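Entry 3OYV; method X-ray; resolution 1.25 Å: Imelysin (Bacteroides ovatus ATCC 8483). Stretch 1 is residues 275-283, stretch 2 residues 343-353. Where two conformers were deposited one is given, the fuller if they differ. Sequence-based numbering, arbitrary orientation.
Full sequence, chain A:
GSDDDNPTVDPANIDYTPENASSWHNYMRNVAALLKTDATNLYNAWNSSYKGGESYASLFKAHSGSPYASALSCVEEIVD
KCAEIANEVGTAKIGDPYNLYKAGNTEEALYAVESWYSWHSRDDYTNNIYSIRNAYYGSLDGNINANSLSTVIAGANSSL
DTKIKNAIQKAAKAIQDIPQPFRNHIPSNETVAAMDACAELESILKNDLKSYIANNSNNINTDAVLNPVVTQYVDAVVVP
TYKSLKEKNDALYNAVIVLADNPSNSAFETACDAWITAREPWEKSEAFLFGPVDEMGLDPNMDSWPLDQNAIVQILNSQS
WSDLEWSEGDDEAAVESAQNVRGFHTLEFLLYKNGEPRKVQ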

# COMPACT_ATOMS: atom_id res chain seq x y z
N TRP A 275 -3.26 -6.87 11.31
CA TRP A 275 -3.49 -5.78 10.33
C TRP A 275 -2.16 -5.09 10.00
O TRP A 275 -1.83 -4.92 8.82
N ILE A 276 -1.39 -4.71 11.02
CA ILE A 276 -0.10 -4.09 10.76
C ILE A 276 0.79 -5.02 9.94
O ILE A 276 1.48 -4.59 9.01
N THR A 277 0.81 -6.28 10.32
CA THR A 277 1.66 -7.28 9.66
C THR A 277 1.31 -7.38 8.18
O THR A 277 2.20 -7.40 7.32
N ALA A 278 0.02 -7.44 7.88
CA ALA A 278 -0.45 -7.55 6.50
C ALA A 278 -0.22 -6.23 5.72
O ALA A 278 0.05 -6.24 4.53
N ARG A 279 -0.32 -5.11 6.41
CA ARG A 279 -0.10 -3.81 5.78
C ARG A 279 1.31 -3.63 5.26
O ARG A 279 1.50 -2.92 4.28
N GLU A 280 2.28 -4.26 5.90
CA GLU A 280 3.67 -4.01 5.50
C GLU A 280 3.98 -4.39 4.05
O GLU A 280 4.46 -3.53 3.31
N PRO A 281 3.68 -5.63 3.60
CA PRO A 281 3.94 -5.92 2.21
C PRO A 281 3.05 -5.08 1.28
O PRO A 281 3.50 -4.70 0.18
N TRP A 282 1.82 -4.78 1.69
CA TRP A 282 0.98 -3.90 0.87
C TRP A 282 1.64 -2.53 0.66
O TRP A 282 1.83 -2.06 -0.46
N GLU A 283 2.06 -1.94 1.77
CA GLU A 283 2.63 -0.58 1.71
C GLU A 283 3.96 -0.61 0.94
O GLU A 283 4.28 0.32 0.18
N GLY A 343 -11.84 -2.92 2.02
CA GLY A 343 -10.41 -2.74 1.99
C GLY A 343 -9.76 -2.58 3.33
O GLY A 343 -10.41 -2.57 4.39
N PHE A 344 -8.43 -2.40 3.27
CA PHE A 344 -7.64 -2.30 4.48
C PHE A 344 -8.14 -1.24 5.46
O PHE A 344 -8.09 -1.43 6.67
N HIS A 345 -8.55 -0.07 4.95
CA HIS A 345 -8.91 1.00 5.84
C HIS A 345 -10.29 0.81 6.49
O HIS A 345 -10.53 1.33 7.56
N THR A 346 -11.17 0.07 5.85
CA THR A 346 -12.43 -0.32 6.50
C THR A 346 -12.16 -1.29 7.64
O THR A 346 -12.69 -1.13 8.72
N LEU A 347 -11.29 -2.28 7.41
CA LEU A 347 -10.92 -3.14 8.52
C LEU A 347 -10.22 -2.37 9.62
O LEU A 347 -10.46 -2.61 10.78
N GLU A 348 -9.37 -1.43 9.21
CA GLU A 348 -8.72 -0.56 10.19
C GLU A 348 -9.74 0.17 11.09
O GLU A 348 -9.60 0.22 12.31
N PHE A 349 -10.77 0.73 10.44
CA PHE A 349 -11.85 1.43 11.17
C PHE A 349 -12.51 0.52 12.21
O PHE A 349 -12.85 0.94 13.30
N LEU A 350 -12.70 -0.73 11.81
CA LEU A 350 -13.37 -1.75 12.62
C LEU A 350 -12.52 -2.29 13.75
O LEU A 350 -13.06 -2.85 14.71
N LEU A 351 -11.20 -2.10 13.67
CA LEU A 351 -10.26 -2.63 14.63
C LEU A 351 -9.66 -1.61 15.60
O LEU A 351 -9.22 -1.98 16.69
N TYR A 352 -9.58 -0.35 15.17
CA TYR A 352 -8.89 0.70 15.88
C TYR A 352 -9.77 1.91 16.17
O TYR A 352 -10.70 2.20 15.39
N LYS A 353 -9.44 2.61 17.24
CA LYS A 353 -10.00 3.92 17.45
C LYS A 353 -8.94 4.81 18.07
O LYS A 353 -8.35 4.48 19.10

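Two nearly antiparallel helices, far apart in sequence, meet here through a reciprocal exchange of large aromatic knobs, with one hydrogen bond from an indole to a backbone carbonyl pinning the packing in place. The axes run at 160° and come no closer than 11.4 Å, a spacing wide enough for whole rings to fill the gap.

Trp 275 is the first knob. Its CA-to-CB bond points toward the other helix, and the t rotamer (chi2 87°) lays the indole into a hole formed by Phe 344, Leu 347, Glu 348 and Leu 351. NE1 of Trp 275 donates to O of Phe 344 at 2.9 Å, so the buried indole nitrogen is satisfied by a carbonyl that also accepts the helical bond from Glu 348 N. The aliphatic part of Glu 348, t at chi1 and chi2, covers one face of the indole, its CG lying 3.9 Å from the centroid of the six-membered ring that includes CZ2 and CE3 of Trp 275. The acid end is occupied separately: His 345 ND1 donates to Glu 348 OE1 at 2.8 Å, and OE2 is bonded elsewhere in the structure. A glutamate can thus line an aromatic pocket with its methylenes while its carboxylate oxygens remain paired.

Phe 344 is the answering knob, m at chi1, set among Trp 275, Ala 278, Arg 279 and Trp 282. Arg 279 CD lies over its face, 3.8 Å from the Phe 344 ring centroid, while Ala 278 CB meets the ring edge, 4.2 Å from Phe 344 CE1. Trp 282, t at chi1 like Trp 275, closes in obliquely, its CG 3.6 Å from Phe 344 CE2. The edge of Phe 344 is directed toward the face of Trp 275 in an offset edge-to-face pair, with planes at 82°, so the two knobs also pack against each other.

Arg 279 starts sideways, but three successive m torsions bring its end nearer the second helix. Its guanidinium is held by a salt bridge one turn along its own helix, Arg 279 NE to Glu 283 OE2 at 2.8 Å, and the His 345 ring approaches one face of that group, with CE1 of His 345 3.8 Å from NH2 of Arg 279.

Where the second helix gives way to strand, Tyr 352 extends the aromatic cluster. Its m rotamer turns the ring edge toward the face of Trp 275, planes at 70°, and carries OH of Tyr 352 to 3.4 Å from CG1 of Ile 276.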

# COMPACT_ATOMS: atom_id res chain seq x y z
CB TRP A 275 -4.56 -4.82 10.87
CG TRP A 275 -4.95 -3.77 9.87
CD1 TRP A 275 -5.91 -3.89 8.92
CD2 TRP A 275 -4.35 -2.46 9.67
NE1 TRP A 275 -5.99 -2.72 8.17
CE2 TRP A 275 -5.03 -1.85 8.61
CE3 TRP A 275 -3.37 -1.73 10.36
CZ2 TRP A 275 -4.74 -0.55 8.19
CZ3 TRP A 275 -3.07 -0.47 9.90
CH2 TRP A 275 -3.74 0.11 8.85
CB ILE A 276 0.59 -3.73 12.05
CG1 ILE A 276 -0.19 -2.62 12.77
CG2 ILE A 276 2.04 -3.29 11.79
CD1 ILE A 276 -0.09 -1.20 12.17
CB THR A 277 1.55 -8.63 10.38
OG1 THR A 277 2.07 -8.46 11.70
CG2 THR A 277 2.28 -9.75 9.63
CB ALA A 278 -1.95 -7.99 6.43
CB ARG A 279 -0.44 -2.69 6.74
CG ARG A 279 -1.95 -2.43 6.88
CD ARG A 279 -2.56 -1.90 5.60
NE ARG A 279 -2.01 -0.60 5.23
CZ ARG A 279 -2.49 0.17 4.26
NH1 ARG A 279 -3.48 -0.25 3.50
NH2 ARG A 279 -1.97 1.37 4.05
CB GLU A 280 4.64 -4.66 6.46
CG GLU A 280 6.07 -4.18 6.20
CD GLU A 280 7.05 -4.68 7.22
OE1 GLU A 280 6.66 -5.54 8.04
OE2 GLU A 280 8.20 -4.22 7.19
CB PRO A 281 3.67 -7.42 2.08
CG PRO A 281 2.79 -7.72 3.24
CD PRO A 281 3.26 -6.85 4.32
CB TRP A 282 -0.41 -3.68 1.49
CG TRP A 282 -1.16 -2.68 0.67
CD1 TRP A 282 -1.35 -1.37 0.96
CD2 TRP A 282 -1.73 -2.89 -0.63
NE1 TRP A 282 -2.01 -0.75 -0.06
CE2 TRP A 282 -2.24 -1.66 -1.07
CE3 TRP A 282 -1.81 -3.99 -1.49
CZ2 TRP A 282 -2.88 -1.51 -2.30
CZ3 TRP A 282 -2.47 -3.84 -2.70
CH2 TRP A 282 -2.97 -2.61 -3.10
CB GLU A 283 2.77 -0.06 3.14
CG GLU A 283 1.45 0.14 3.84
CD GLU A 283 1.51 0.28 5.34
OE1 GLU A 283 2.54 -0.08 5.96
OE2 GLU A 283 0.44 0.68 5.89
CB PHE A 344 -6.19 -2.01 4.14
CG PHE A 344 -5.37 -3.21 3.74
CD1 PHE A 344 -5.08 -4.18 4.69
CD2 PHE A 344 -4.83 -3.34 2.46
CE1 PHE A 344 -4.28 -5.23 4.38
CE2 PHE A 344 -4.01 -4.41 2.14
CZ PHE A 344 -3.76 -5.38 3.11
CB HIS A 345 -8.76 2.34 5.17
CG HIS A 345 -7.34 2.62 4.80
ND1 HIS A 345 -6.34 2.75 5.75
CD2 HIS A 345 -6.75 2.80 3.60
CE1 HIS A 345 -5.19 2.98 5.13
NE2 HIS A 345 -5.42 2.99 3.83
CB THR A 346 -13.46 -0.89 5.50
OG1 THR A 346 -13.81 0.15 4.59
CG2 THR A 346 -14.71 -1.33 6.25
CB LEU A 347 -10.07 -4.28 8.02
CG LEU A 347 -9.93 -5.47 8.93
CD1 LEU A 347 -11.25 -5.94 9.53
CD2 LEU A 347 -9.24 -6.60 8.09
CB GLU A 348 -7.82 0.46 9.45
CG GLU A 348 -6.87 1.25 10.33
CD GLU A 348 -6.29 2.47 9.60
OE1 GLU A 348 -6.73 2.76 8.48
OE2 GLU A 348 -5.45 3.15 10.21
CB PHE A 349 -12.88 1.90 10.14
CG PHE A 349 -14.09 2.61 10.69
CD1 PHE A 349 -15.16 1.91 11.20
CD2 PHE A 349 -14.21 3.97 10.58
CE1 PHE A 349 -16.27 2.58 11.68
CE2 PHE A 349 -15.34 4.63 11.03
CZ PHE A 349 -16.34 3.94 11.60
CB LEU A 350 -13.88 -2.88 11.70
CG LEU A 350 -14.99 -2.51 10.69
CD1 LEU A 350 -15.19 -3.65 9.66
CD2 LEU A 350 -16.31 -2.11 11.40
CB LEU A 351 -9.11 -3.37 13.92
CG LEU A 351 -9.48 -4.66 13.22
CD1 LEU A 351 -8.26 -5.21 12.46
CD2 LEU A 351 -10.03 -5.70 14.23
CB TYR A 352 -7.74 1.22 15.04
CG TYR A 352 -6.55 0.32 14.86
CD1 TYR A 352 -5.49 0.35 15.73
CD2 TYR A 352 -6.46 -0.52 13.73
CE1 TYR A 352 -4.36 -0.44 15.50
CE2 TYR A 352 -5.37 -1.32 13.52
CZ TYR A 352 -4.31 -1.25 14.39
OH TYR A 352 -3.21 -2.03 14.12
CB LYS A 353 -11.23 3.79 18.33
CG LYS A 353 -11.93 5.13 18.52
CD LYS A 353 -13.20 5.01 19.30
CE LYS A 353 -13.96 6.31 19.29
NZ LYS A 353 -15.13 6.24 20.22